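Local coordinates for peptidoglycan synthetase penicillin-binding protein 3 (Bifidobacterium adolescentis, PDB 4YE5) that probably binds penicillin and is thought to cross-link peptidoglycan at the membrane, at residues S295-L300 / V348-K353; E357-F362 / T397-Q402. All blocks are in the same frame, centred on the assembly; numbering follows the deposited sequence.

Contact 1: S295-L300 / V348-K353; sequences SGMLQL and VIAGDK
The selenomethionine M297 reaches from helix 290-299 to the end of helix 344-350, and its last two atoms make the whole contact. The side-chain contact is apolar: M297 SE lies 3.9 Å from A350 CB, whose methyl group faces the partner helix. The second kind of contact is side chain against main chain. CE of M297 ends on G351, 3.5 Å from its CA and 3.7 Å from its N, at the residue where the chain first leaves helical geometry. With CG anti to the carbonyl carbon (chi1 -65°) and the chain extended beyond it, the side chain spans the gap between the segments, whose nearest CA atoms, those of M297 and G351, stand 7.1 Å apart. CE thus lies directly on the backbone of G351, which has no side chain. Around this point L335 touches A350 and M354 touches M297, while on another side of helix 290-299 L298 packs on M461. The probable SxxK motif, S287 and K290, runs into the start of helix 290-299, near M297 without touching it. No hydrogen bond joins the two segments, so the contact rests on van der Waals packing of one long, flexible side chain, buried from solvent.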
loop_
_atom_site.group_PDB
_atom_site.type_symbol
_atom_site.label_atom_id
_atom_site.label_comp_id
_atom_site.label_asym_id
_atom_site.label_seq_id
_atom_site.Cartn_x
_atom_site.Cartn_y
_atom_site.Cartn_z
ATOM N N SER A 295 21.066 9.677 18.049
ATOM C CA SER A 295 20.686 8.500 18.809
ATOM C C SER A 295 21.899 7.582 18.976
ATOM O O SER A 295 22.143 7.038 20.074
ATOM C CB SER A 295 19.537 7.748 18.125
ATOM O OG SER A 295 18.340 8.504 18.204
ATOM N N GLY A 296 22.659 7.423 17.892
ATOM C CA GLY A 296 23.880 6.621 17.906
ATOM C C GLY A 296 24.920 7.172 18.889
ATOM O O GLY A 296 25.532 6.418 19.653
HETATM N N MSE A 297 25.102 8.490 18.887
HETATM C CA MSE A 297 26.065 9.135 19.778
HETATM C C MSE A 297 25.741 8.892 21.241
HETATM O O MSE A 297 26.635 8.637 22.055
HETATM C CB MSE A 297 26.113 10.643 19.536
HETATM C CG MSE A 297 26.621 11.015 18.171
HETATM SE SE MSE A 297 26.476 12.917 17.940
HETATM C CE MSE A 297 26.846 12.968 16.023
ATOM N N LEU A 298 24.461 8.998 21.578
ATOM C CA LEU A 298 24.024 8.760 22.950
ATOM C C LEU A 298 24.214 7.294 23.304
ATOM O O LEU A 298 24.771 6.985 24.336
ATOM C CB LEU A 298 22.565 9.144 23.135
ATOM C CG LEU A 298 22.261 10.626 22.890
ATOM C CD1 LEU A 298 20.764 10.836 23.011
ATOM C CD2 LEU A 298 23.005 11.504 23.896
ATOM N N GLN A 299 23.740 6.403 22.436
ATOM C CA GLN A 299 23.826 4.973 22.675
ATOM C C GLN A 299 25.259 4.510 22.948
ATOM O O GLN A 299 25.486 3.677 23.830
ATOM C CB GLN A 299 23.235 4.187 21.507
ATOM C CG GLN A 299 23.249 2.677 21.705
ATOM C CD GLN A 299 22.319 2.232 22.825
ATOM O OE1 GLN A 299 21.283 2.859 23.069
ATOM N NE2 GLN A 299 22.704 1.167 23.534
ATOM N N LEU A 300 26.205 5.055 22.186
ATOM C CA LEU A 300 27.606 4.661 22.264
ATOM C C LEU A 300 28.298 5.352 23.419
ATOM O O LEU A 300 29.457 5.061 23.714
ATOM C CB LEU A 300 28.328 5.011 20.957
ATOM C CG LEU A 300 27.900 4.209 19.721
ATOM C CD1 LEU A 300 28.454 4.844 18.439
ATOM C CD2 LEU A 300 28.360 2.755 19.866
ATOM N N VAL A 348 28.792 17.849 13.231
ATOM C CA VAL A 348 30.182 17.541 12.882
ATOM C C VAL A 348 31.093 17.595 14.100
ATOM O O VAL A 348 31.915 16.701 14.312
ATOM C CB VAL A 348 30.699 18.488 11.792
ATOM C CG1 VAL A 348 32.235 18.405 11.666
ATOM C CG2 VAL A 348 29.982 18.180 10.474
ATOM N N ILE A 349 30.944 18.639 14.904
ATOM C CA ILE A 349 31.727 18.748 16.125
ATOM C C ILE A 349 31.401 17.615 17.103
ATOM O O ILE A 349 32.301 16.933 17.588
ATOM C CB ILE A 349 31.523 20.110 16.816
ATOM C CG1 ILE A 349 32.041 21.227 15.908
ATOM C CG2 ILE A 349 32.255 20.129 18.172
ATOM C CD1 ILE A 349 31.809 22.626 16.428
ATOM N N ALA A 350 30.114 17.405 17.373
ATOM C CA ALA A 350 29.692 16.368 18.314
ATOM C C ALA A 350 30.120 14.969 17.874
ATOM O O ALA A 350 30.447 14.130 18.700
ATOM C CB ALA A 350 28.168 16.406 18.512
ATOM N N GLY A 351 30.109 14.721 16.570
ATOM C CA GLY A 351 30.339 13.380 16.061
ATOM C C GLY A 351 31.803 13.037 15.876
ATOM O O GLY A 351 32.127 11.991 15.313
ATOM N N ASP A 352 32.675 13.917 16.363
ATOM C CA ASP A 352 34.124 13.822 16.144
ATOM C C ASP A 352 34.683 12.416 16.344
ATOM O O ASP A 352 35.459 11.927 15.514
ATOM C CB ASP A 352 34.866 14.813 17.057
ATOM C CG ASP A 352 36.382 14.760 16.882
ATOM O OD1 ASP A 352 36.861 14.639 15.730
ATOM O OD2 ASP A 352 37.098 14.853 17.903
ATOM N N LYS A 353 34.283 11.768 17.440
ATOM C CA LYS A 353 34.859 10.477 17.819
ATOM C C LYS A 353 34.076 9.285 17.257
ATOM O O LYS A 353 34.493 8.135 17.396
ATOM C CB LYS A 353 34.968 10.357 19.345
ATOM C CG LYS A 353 35.866 11.395 20.012
ATOM C CD LYS A 353 37.302 11.227 19.577
ATOM C CE LYS A 353 38.227 12.153 20.348
ATOM N NZ LYS A 353 39.631 11.977 19.903
#

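Contact 2: E357-F362 / T397-Q402; sequences EQRYNF and TVLFGQ
R359 leans from helix 356-365 onto V398 and L399, and its side chain can be followed outward atom by atom. R359 CB starts at 4.3 Å from CG1 of V398, the one touch on that residue. CG lies beside the backbone N (chi1 -61°), and from there the chain runs extended to NE, passing over the isobutyl group of L399. R359 CG and CD are each 3.9 Å from CD2 of L399, and NE is still near that methyl group. L399 belongs to the loop between helices 394-397 and 408-419 of the transpeptidase domain, and its side chain also touches A293 on helix 290-299, the helix with the probable SxxK motif at its start. Further out, CZ is equally far from both methyl groups of L399, and CD1 covers one face of the guanidinium. At the tip, R359 NH1 is 3.6 Å from CD1 and 3.7 Å from CG of L399, yet its hydrogen bonds go to R395 O and N396 OD1, just before the loop. NE is bonded to M354 O, and NH2 makes a weak bond to G351 O.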
loop_
_atom_site.group_PDB
_atom_site.type_symbol
_atom_site.label_atom_id
_atom_site.label_comp_id
_atom_site.label_asym_id
_atom_site.label_seq_id
_atom_site.Cartn_x
_atom_site.Cartn_y
_atom_site.Cartn_z
ATOM N N GLU A 357 32.339 3.339 10.787
ATOM C CA GLU A 357 31.574 2.116 10.981
ATOM C C GLU A 357 30.382 2.344 11.907
ATOM O O GLU A 357 29.289 1.850 11.648
ATOM C CB GLU A 357 32.459 0.987 11.522
ATOM C CG GLU A 357 31.710 -0.333 11.677
ATOM C CD GLU A 357 32.540 -1.418 12.337
ATOM O OE1 GLU A 357 33.699 -1.135 12.713
ATOM O OE2 GLU A 357 32.029 -2.553 12.482
ATOM N N GLN A 358 30.600 3.093 12.984
ATOM C CA GLN A 358 29.525 3.421 13.912
ATOM C C GLN A 358 28.460 4.278 13.238
ATOM O O GLN A 358 27.264 4.040 13.411
ATOM C CB GLN A 358 30.081 4.145 15.136
ATOM C CG GLN A 358 30.917 3.253 16.007
ATOM C CD GLN A 358 31.682 4.034 17.039
ATOM O OE1 GLN A 358 32.001 5.204 16.835
ATOM N NE2 GLN A 358 31.984 3.392 18.161
ATOM N N ARG A 359 28.895 5.270 12.460
ATOM C CA ARG A 359 27.944 6.102 11.717
ATOM C C ARG A 359 27.060 5.243 10.820
ATOM O O ARG A 359 25.838 5.329 10.894
ATOM C CB ARG A 359 28.663 7.197 10.906
ATOM C CG ARG A 359 29.449 8.165 11.781
ATOM C CD ARG A 359 30.392 9.090 10.983
ATOM N NE ARG A 359 31.257 9.843 11.898
ATOM C CZ ARG A 359 31.674 11.091 11.694
ATOM N NH1 ARG A 359 31.319 11.739 10.593
ATOM N NH2 ARG A 359 32.442 11.695 12.597
ATOM N N TYR A 360 27.679 4.408 9.985
ATOM C CA TYR A 360 26.924 3.544 9.078
ATOM C C TYR A 360 25.962 2.651 9.877
ATOM O O TYR A 360 24.791 2.509 9.523
ATOM C CB TYR A 360 27.873 2.656 8.257
ATOM C CG TYR A 360 27.128 1.705 7.337
ATOM C CD1 TYR A 360 26.804 2.076 6.033
ATOM C CD2 TYR A 360 26.721 0.448 7.784
ATOM C CE1 TYR A 360 26.105 1.220 5.193
ATOM C CE2 TYR A 360 26.023 -0.415 6.950
ATOM C CZ TYR A 360 25.723 -0.026 5.658
ATOM O OH TYR A 360 25.022 -0.884 4.840
ATOM N N ASN A 361 26.483 2.040 10.944
ATOM C CA ASN A 361 25.726 1.082 11.736
ATOM C C ASN A 361 24.448 1.670 12.291
ATOM O O ASN A 361 23.399 1.064 12.184
ATOM C CB ASN A 361 26.565 0.531 12.892
ATOM C CG ASN A 361 25.767 -0.400 13.788
ATOM O OD1 ASN A 361 25.580 -1.576 13.471
ATOM N ND2 ASN A 361 25.288 0.124 14.914
ATOM N N PHE A 362 24.520 2.859 12.876
ATOM C CA PHE A 362 23.302 3.419 13.445
ATOM C C PHE A 362 22.293 3.876 12.417
ATOM O O PHE A 362 21.102 3.672 12.597
ATOM C CB PHE A 362 23.576 4.439 14.552
ATOM C CG PHE A 362 23.859 3.770 15.878
ATOM C CD1 PHE A 362 22.816 3.369 16.704
ATOM C CD2 PHE A 362 25.156 3.468 16.254
ATOM C CE1 PHE A 362 23.080 2.715 17.915
ATOM C CE2 PHE A 362 25.430 2.822 17.456
ATOM C CZ PHE A 362 24.392 2.447 18.289
ATOM N N THR A 397 28.530 14.506 6.082
ATOM C CA THR A 397 27.170 14.853 5.649
ATOM C C THR A 397 26.162 13.765 6.037
ATOM O O THR A 397 24.976 14.040 6.227
ATOM C CB THR A 397 27.086 15.098 4.122
ATOM O OG1 THR A 397 27.432 13.899 3.426
ATOM C CG2 THR A 397 28.045 16.223 3.686
ATOM N N VAL A 398 26.632 12.530 6.177
ATOM C CA VAL A 398 25.738 11.440 6.579
ATOM C C VAL A 398 25.164 11.702 7.985
ATOM O O VAL A 398 24.094 11.196 8.333
ATOM C CB VAL A 398 26.460 10.065 6.521
ATOM C CG1 VAL A 398 27.228 9.794 7.800
ATOM C CG2 VAL A 398 25.464 8.947 6.264
ATOM N N LEU A 399 25.869 12.510 8.778
ATOM C CA LEU A 399 25.410 12.870 10.123
ATOM C C LEU A 399 24.168 13.735 10.071
ATOM O O LEU A 399 23.377 13.742 11.013
ATOM C CB LEU A 399 26.491 13.636 10.897
ATOM C CG LEU A 399 27.813 12.926 11.188
ATOM C CD1 LEU A 399 28.742 13.873 11.958
ATOM C CD2 LEU A 399 27.577 11.612 11.965
ATOM N N PHE A 400 23.999 14.489 8.990
ATOM C CA PHE A 400 22.834 15.373 8.907
ATOM C C PHE A 400 21.897 15.127 7.724
ATOM O O PHE A 400 21.356 16.060 7.135
ATOM C CB PHE A 400 23.208 16.859 9.058
ATOM C CG PHE A 400 24.428 17.291 8.283
ATOM C CD1 PHE A 400 24.318 17.743 6.973
ATOM C CD2 PHE A 400 25.675 17.305 8.891
ATOM C CE1 PHE A 400 25.449 18.184 6.275
ATOM C CE2 PHE A 400 26.807 17.727 8.201
ATOM C CZ PHE A 400 26.691 18.173 6.890
ATOM N N GLY A 401 21.680 13.853 7.406
ATOM C CA GLY A 401 20.642 13.485 6.462
ATOM C C GLY A 401 20.971 13.757 5.013
ATOM O O GLY A 401 20.057 13.894 4.215
ATOM N N GLN A 402 22.262 13.822 4.669
ATOM C CA GLN A 402 22.676 14.015 3.274
ATOM C C GLN A 402 23.548 12.870 2.772
ATOM O O GLN A 402 24.324 12.272 3.526
ATOM C CB GLN A 402 23.422 15.346 3.088
ATOM C CG GLN A 402 22.566 16.586 3.334
ATOM C CD GLN A 402 23.350 17.882 3.186
ATOM O OE1 GLN A 402 24.444 17.898 2.619
ATOM N NE2 GLN A 402 22.800 18.969 3.708
#

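In the fold
Both contacts are buried and lie inside the transpeptidase domain, their centres about 10 Å apart. They share no segment, but helix 344-350 of contact 1 is followed directly in the chain by helix 356-365 of contact 2, and segment 295-300 packs against the latter: G296 and Q299 meet F362, and L300 meets Q358. Contact 1 joins two helices through a wholly apolar chain. Contact 2 sets a helix on a loop, and there the apolar stem carries a charged end hydrogen-bonded to backbone and asparagine side-chain oxygens. R359 also reaches G351 O of contact 1 through a weak bond, so the two contacts touch there.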